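Local coordinates for SnoaL-like domain-containing protein (Burkholderia xenovorans LB400, PDB 3FGY) that is of unknown function but has an NTF2-like, SnoaL-like fold whose pocket might, as in relatives, bind a small molecule, at residues 9-14 with 82-87; 36-41 with 55-60. All coordinates share one frame; numbering follows the deposited sequence.

Interaction 1: 9-14 with 82-87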
loop_
_atom_site.group_PDB
_atom_site.type_symbol
_atom_site.label_atom_id
_atom_site.label_comp_id
_atom_site.label_asym_id
_atom_site.label_seq_id
_atom_site.Cartn_x
_atom_site.Cartn_y
_atom_site.Cartn_z
ATOM N N GLN A 9 5.000 19.191 -0.753
ATOM C CA GLN A 9 4.751 20.166 0.298
ATOM C C GLN A 9 3.255 20.279 0.625
ATOM O O GLN A 9 2.893 20.385 1.788
ATOM C CB GLN A 9 5.306 21.534 -0.066
ATOM C CG GLN A 9 5.242 22.530 1.078
ATOM C CD GLN A 9 5.999 22.035 2.298
ATOM O OE1 GLN A 9 7.223 21.876 2.256
ATOM N NE2 GLN A 9 5.275 21.760 3.383
ATOM N N ILE A 10 2.402 20.232 -0.397
ATOM C CA ILE A 10 0.933 20.215 -0.193
ATOM C C ILE A 10 0.484 19.018 0.624
ATOM O O ILE A 10 -0.339 19.139 1.530
ATOM C CB ILE A 10 0.177 20.195 -1.535
ATOM C CG1 ILE A 10 0.333 21.540 -2.244
ATOM C CG2 ILE A 10 -1.298 19.895 -1.326
ATOM C CD1 ILE A 10 0.030 21.481 -3.722
ATOM N N VAL A 11 1.028 17.846 0.305
ATOM C CA VAL A 11 0.691 16.655 1.055
ATOM C C VAL A 11 1.192 16.792 2.497
ATOM O O VAL A 11 0.464 16.488 3.438
ATOM C CB VAL A 11 1.212 15.385 0.364
ATOM C CG1 VAL A 11 1.042 14.183 1.267
ATOM C CG2 VAL A 11 0.479 15.182 -0.966
ATOM N N LYS A 12 2.419 17.277 2.674
ATOM C CA LYS A 12 2.928 17.595 4.016
ATOM C C LYS A 12 2.041 18.636 4.751
ATOM O O LYS A 12 1.783 18.483 5.945
ATOM C CB LYS A 12 4.397 18.054 3.937
ATOM C CG LYS A 12 5.355 16.925 3.548
ATOM C CD LYS A 12 6.809 17.384 3.464
ATOM C CE LYS A 12 7.746 16.209 3.179
ATOM N NZ LYS A 12 9.144 16.642 2.832
ATOM N N ASP A 13 1.564 19.655 4.038
ATOM C CA ASP A 13 0.615 20.655 4.591
ATOM C C ASP A 13 -0.732 20.019 4.972
ATOM O O ASP A 13 -1.425 20.506 5.873
ATOM C CB ASP A 13 0.329 21.778 3.584
ATOM C CG ASP A 13 1.516 22.700 3.355
ATOM O OD1 ASP A 13 2.470 22.674 4.166
ATOM O OD2 ASP A 13 1.480 23.443 2.348
ATOM N N PHE A 14 -1.096 18.946 4.262
ATOM C CA PHE A 14 -2.375 18.249 4.447
ATOM C C PHE A 14 -2.404 17.592 5.823
ATOM O O PHE A 14 -3.311 17.856 6.626
ATOM C CB PHE A 14 -2.561 17.224 3.317
ATOM C CG PHE A 14 -3.835 16.429 3.397
ATOM C CD1 PHE A 14 -5.054 16.996 3.061
ATOM C CD2 PHE A 14 -3.800 15.097 3.772
ATOM C CE1 PHE A 14 -6.221 16.238 3.131
ATOM C CE2 PHE A 14 -4.963 14.343 3.833
ATOM C CZ PHE A 14 -6.162 14.917 3.516
ATOM N N VAL A 82 1.661 11.357 -5.143
ATOM C CA VAL A 82 2.521 11.298 -3.978
ATOM C C VAL A 82 2.065 10.078 -3.187
ATOM O O VAL A 82 0.918 9.998 -2.770
ATOM C CB VAL A 82 2.399 12.579 -3.100
ATOM C CG1 VAL A 82 3.341 12.511 -1.945
ATOM C CG2 VAL A 82 2.709 13.819 -3.927
ATOM N N LEU A 83 2.939 9.087 -3.073
ATOM C CA LEU A 83 2.664 7.944 -2.237
ATOM C C LEU A 83 3.427 8.126 -0.943
ATOM O O LEU A 83 4.640 8.391 -0.944
ATOM C CB LEU A 83 3.031 6.660 -2.961
ATOM C CG LEU A 83 1.875 6.084 -3.778
ATOM C CD1 LEU A 83 1.330 7.036 -4.857
ATOM C CD2 LEU A 83 2.282 4.700 -4.346
ATOM N N VAL A 84 2.707 8.028 0.167
ATOM C CA VAL A 84 3.253 8.207 1.494
ATOM C C VAL A 84 3.342 6.826 2.147
ATOM O O VAL A 84 2.324 6.134 2.268
ATOM C CB VAL A 84 2.392 9.168 2.351
ATOM C CG1 VAL A 84 3.110 9.460 3.655
ATOM C CG2 VAL A 84 2.113 10.491 1.585
ATOM N N VAL A 85 4.548 6.437 2.555
ATOM C CA VAL A 85 4.835 5.112 3.076
ATOM C C VAL A 85 5.193 5.232 4.550
ATOM O O VAL A 85 6.097 5.968 4.905
ATOM C CB VAL A 85 6.015 4.452 2.322
ATOM C CG1 VAL A 85 6.217 3.014 2.796
ATOM C CG2 VAL A 85 5.724 4.503 0.787
ATOM N N GLY A 86 4.451 4.539 5.408
ATOM C CA GLY A 86 4.692 4.703 6.831
ATOM C C GLY A 86 4.288 3.528 7.681
ATOM O O GLY A 86 3.926 2.469 7.176
ATOM N N PHE A 87 4.367 3.750 8.982
ATOM C CA PHE A 87 4.122 2.700 9.969
ATOM C C PHE A 87 3.481 3.362 11.176
ATOM O O PHE A 87 3.873 4.461 11.577
ATOM C CB PHE A 87 5.422 1.975 10.314
ATOM C CG PHE A 87 5.296 0.993 11.446
ATOM C CD1 PHE A 87 4.863 -0.302 11.229
ATOM C CD2 PHE A 87 5.615 1.378 12.728
ATOM C CE1 PHE A 87 4.746 -1.207 12.304
ATOM C CE2 PHE A 87 5.494 0.509 13.778
ATOM C CZ PHE A 87 5.063 -0.786 13.570
#

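Interaction 2: 36-41 with 55-60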
loop_
_atom_site.group_PDB
_atom_site.type_symbol
_atom_site.label_atom_id
_atom_site.label_comp_id
_atom_site.label_asym_id
_atom_site.label_seq_id
_atom_site.Cartn_x
_atom_site.Cartn_y
_atom_site.Cartn_z
ATOM N N TRP A 36 -11.608 10.010 -0.266
ATOM C CA TRP A 36 -10.662 9.281 0.579
ATOM C C TRP A 36 -11.216 7.891 0.817
ATOM O O TRP A 36 -12.239 7.696 1.504
ATOM C CB TRP A 36 -10.457 10.049 1.887
ATOM C CG TRP A 36 -9.433 9.567 2.873
ATOM C CD1 TRP A 36 -8.914 8.294 3.018
ATOM C CD2 TRP A 36 -8.837 10.356 3.901
ATOM N NE1 TRP A 36 -8.011 8.268 4.075
ATOM C CE2 TRP A 36 -7.957 9.507 4.636
ATOM C CE3 TRP A 36 -8.956 11.694 4.279
ATOM C CZ2 TRP A 36 -7.221 9.967 5.703
ATOM C CZ3 TRP A 36 -8.216 12.144 5.314
ATOM C CH2 TRP A 36 -7.372 11.292 6.034
ATOM N N ILE A 37 -10.507 6.917 0.254
ATOM C CA ILE A 37 -10.932 5.524 0.255
ATOM C C ILE A 37 -10.162 4.734 1.303
ATOM O O ILE A 37 -8.921 4.729 1.303
ATOM C CB ILE A 37 -10.730 4.883 -1.145
ATOM C CG1 ILE A 37 -11.486 5.659 -2.251
ATOM C CG2 ILE A 37 -11.103 3.409 -1.121
ATOM C CD1 ILE A 37 -11.205 5.151 -3.662
ATOM N N ILE A 38 -10.888 4.052 2.179
ATOM C CA ILE A 38 -10.327 3.269 3.255
ATOM C C ILE A 38 -10.881 1.851 3.123
ATOM O O ILE A 38 -12.087 1.648 3.181
ATOM C CB ILE A 38 -10.674 3.892 4.623
ATOM C CG1 ILE A 38 -10.146 5.339 4.692
ATOM C CG2 ILE A 38 -10.095 3.008 5.749
ATOM C CD1 ILE A 38 -10.338 5.967 6.080
ATOM N N PRO A 39 -9.989 0.862 2.909
ATOM C CA PRO A 39 -10.473 -0.498 2.715
ATOM C C PRO A 39 -10.766 -1.227 4.026
ATOM O O PRO A 39 -10.484 -0.704 5.127
ATOM C CB PRO A 39 -9.300 -1.176 2.003
ATOM C CG PRO A 39 -8.104 -0.571 2.602
ATOM C CD PRO A 39 -8.509 0.904 2.863
ATOM N N GLY A 40 -11.303 -2.440 3.888
ATOM C CA GLY A 40 -11.513 -3.355 4.994
ATOM C C GLY A 40 -12.913 -3.310 5.610
ATOM O O GLY A 40 -13.860 -2.802 5.004
ATOM N N GLU A 41 -13.009 -3.849 6.830
ATOM C CA GLU A 41 -14.267 -3.910 7.605
ATOM C C GLU A 41 -13.955 -3.496 9.020
ATOM O O GLU A 41 -13.470 -4.294 9.850
ATOM C CB GLU A 41 -14.845 -5.315 7.563
ATOM C CG GLU A 41 -15.108 -5.805 6.151
ATOM C CD GLU A 41 -15.694 -7.183 6.112
ATOM O OE1 GLU A 41 -15.975 -7.779 7.186
ATOM O OE2 GLU A 41 -15.871 -7.665 4.976
ATOM N N ALA A 55 -14.273 15.977 7.448
ATOM C CA ALA A 55 -14.360 16.443 8.829
ATOM C C ALA A 55 -14.903 15.338 9.741
ATOM O O ALA A 55 -14.393 15.089 10.832
ATOM C CB ALA A 55 -15.261 17.669 8.904
ATOM N N ALA A 56 -15.968 14.688 9.289
ATOM C CA ALA A 56 -16.613 13.613 10.025
ATOM C C ALA A 56 -15.664 12.436 10.250
ATOM O O ALA A 56 -15.664 11.800 11.309
ATOM C CB ALA A 56 -17.846 13.133 9.259
ATOM N N LEU A 57 -14.873 12.122 9.226
ATOM C CA LEU A 57 -13.889 11.024 9.288
ATOM C C LEU A 57 -12.837 11.321 10.343
ATOM O O LEU A 57 -12.569 10.474 11.197
ATOM C CB LEU A 57 -13.220 10.856 7.926
ATOM C CG LEU A 57 -11.955 9.982 7.874
ATOM C CD1 LEU A 57 -12.264 8.534 8.376
ATOM C CD2 LEU A 57 -11.352 9.993 6.463
ATOM N N LEU A 58 -12.291 12.542 10.317
ATOM C CA LEU A 58 -11.282 12.953 11.291
ATOM C C LEU A 58 -11.859 12.935 12.734
ATOM O O LEU A 58 -11.191 12.473 13.689
ATOM C CB LEU A 58 -10.687 14.307 10.894
ATOM C CG LEU A 58 -9.935 14.302 9.531
ATOM C CD1 LEU A 58 -9.173 15.602 9.298
ATOM C CD2 LEU A 58 -9.004 13.124 9.369
ATOM N N GLN A 59 -13.121 13.339 12.877
ATOM C CA GLN A 59 -13.778 13.345 14.185
ATOM C C GLN A 59 -13.985 11.907 14.666
ATOM O O GLN A 59 -13.671 11.562 15.801
ATOM C CB GLN A 59 -15.121 14.097 14.136
ATOM C CG GLN A 59 -15.876 14.145 15.473
ATOM C CD GLN A 59 -15.110 14.853 16.548
ATOM O OE1 GLN A 59 -14.355 15.795 16.272
ATOM N NE2 GLN A 59 -15.305 14.417 17.801
ATOM N N LYS A 60 -14.492 11.063 13.779
ATOM C CA LYS A 60 -14.748 9.686 14.131
ATOM C C LYS A 60 -13.443 8.939 14.484
ATOM O O LYS A 60 -13.410 8.149 15.443
ATOM C CB LYS A 60 -15.506 9.011 12.994
ATOM C CG LYS A 60 -15.989 7.644 13.334
ATOM C CD LYS A 60 -16.805 7.058 12.237
ATOM C CE LYS A 60 -17.335 5.696 12.599
ATOM N NZ LYS A 60 -18.206 5.169 11.501
#

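Interaction 1: 9-14 with 82-87
V11 meets V82 and V84 with no flat group between them: no ring, amide or carboxylate offers a face or an edge across the contact, which is made by the methyls of three valines and the branch carbon of V82. The two methyls of V11 divide the work. CG2 comes tip to tip against V82, 3.9 Å from both CB and CG2 of V82 and 4.0 Å from its CG1, so a single methyl sits against the whole fork. CG1, anti to the backbone N (chi1 171°), touches V84 CG2 at 3.9 Å, where the two side chains slide past each other in opposite directions. V11 thus bridges two successive inward-facing residues of strand 81-92. I107 and V109 of the adjacent strand also touch it. The one flat-group pair lies within the helix: Q9 NE2 reaches D13 OD1 at 3.1 Å, with the acceptor near the amide plane but the donor above the carboxylate plane. The buried valines lay helix 5-20 against the curved mixed sheet, while the opposite side of strand 81-92, through L83 and V85, packs on the second subunit; a helix so laid on a curved sheet is characteristic of the NTF2-like alpha+beta fold.

Interaction 2: 36-41 with 55-60
W36 carries its indole toward helix 50-64, where L57 and L58 receive it. From CB the ring extends with CG anti to the backbone N (chi1 -175°), and CG already lies 4.1 Å from L57 CD2. That same methyl comes over one face of the indole, closest to W36 CD2 at 3.6 Å and then to CE3 at 3.7 Å; CE2 and CZ3 also lie beneath it. It stands 3.7 Å from the centroid of the six-membered ring and 15° off the ring normal, a well-centred CH-pi contact. Farther out, CH2 meets L58 CD2 obliquely at 4.1 Å. On the pyrrole side, NE1 gives its hydrogen to E119 OE2 of strand 113-120, a bond that satisfies the buried N-H and would limit rotation of the ring. The second methyl of L57 is taken by I38, two residues along the strand: L57 CD1 and I38 CD1 meet tip to tip at 3.9 Å. One leucine fork therefore spans two inward-pointing strand residues. Strand 36-38 and helix 55-60 run 39° from parallel, 11.6 Å apart at closest approach, and their side chains pack helix 50-64 against the sheet, as in the NTF2-like alpha+beta cone.

How the interactions relate
Interaction 2 is nested within the loop closed by interaction 1, and the two centres lie about 17 Å apart on opposite sides of the chain's centre. Both involve the same curved sheet, and they touch directly: F14 CZ of helix 5-20 rests 3.9 Å from W36 CZ3. M18, farther along that helix, reaches both W36 and L58, while I117 of strand 113-120 packs on F14 and W36, so one apolar interior joins the two. An unidentified ligand lies about 5 Å from the I38 side chain, and one is about 9 Å from that of V84, consistent with a pocket in the cone. Diethylene glycol, probably from the crystallisation liquor, lies about 3 Å from the L58 side chain and may also mark a pocket; the function remains unknown.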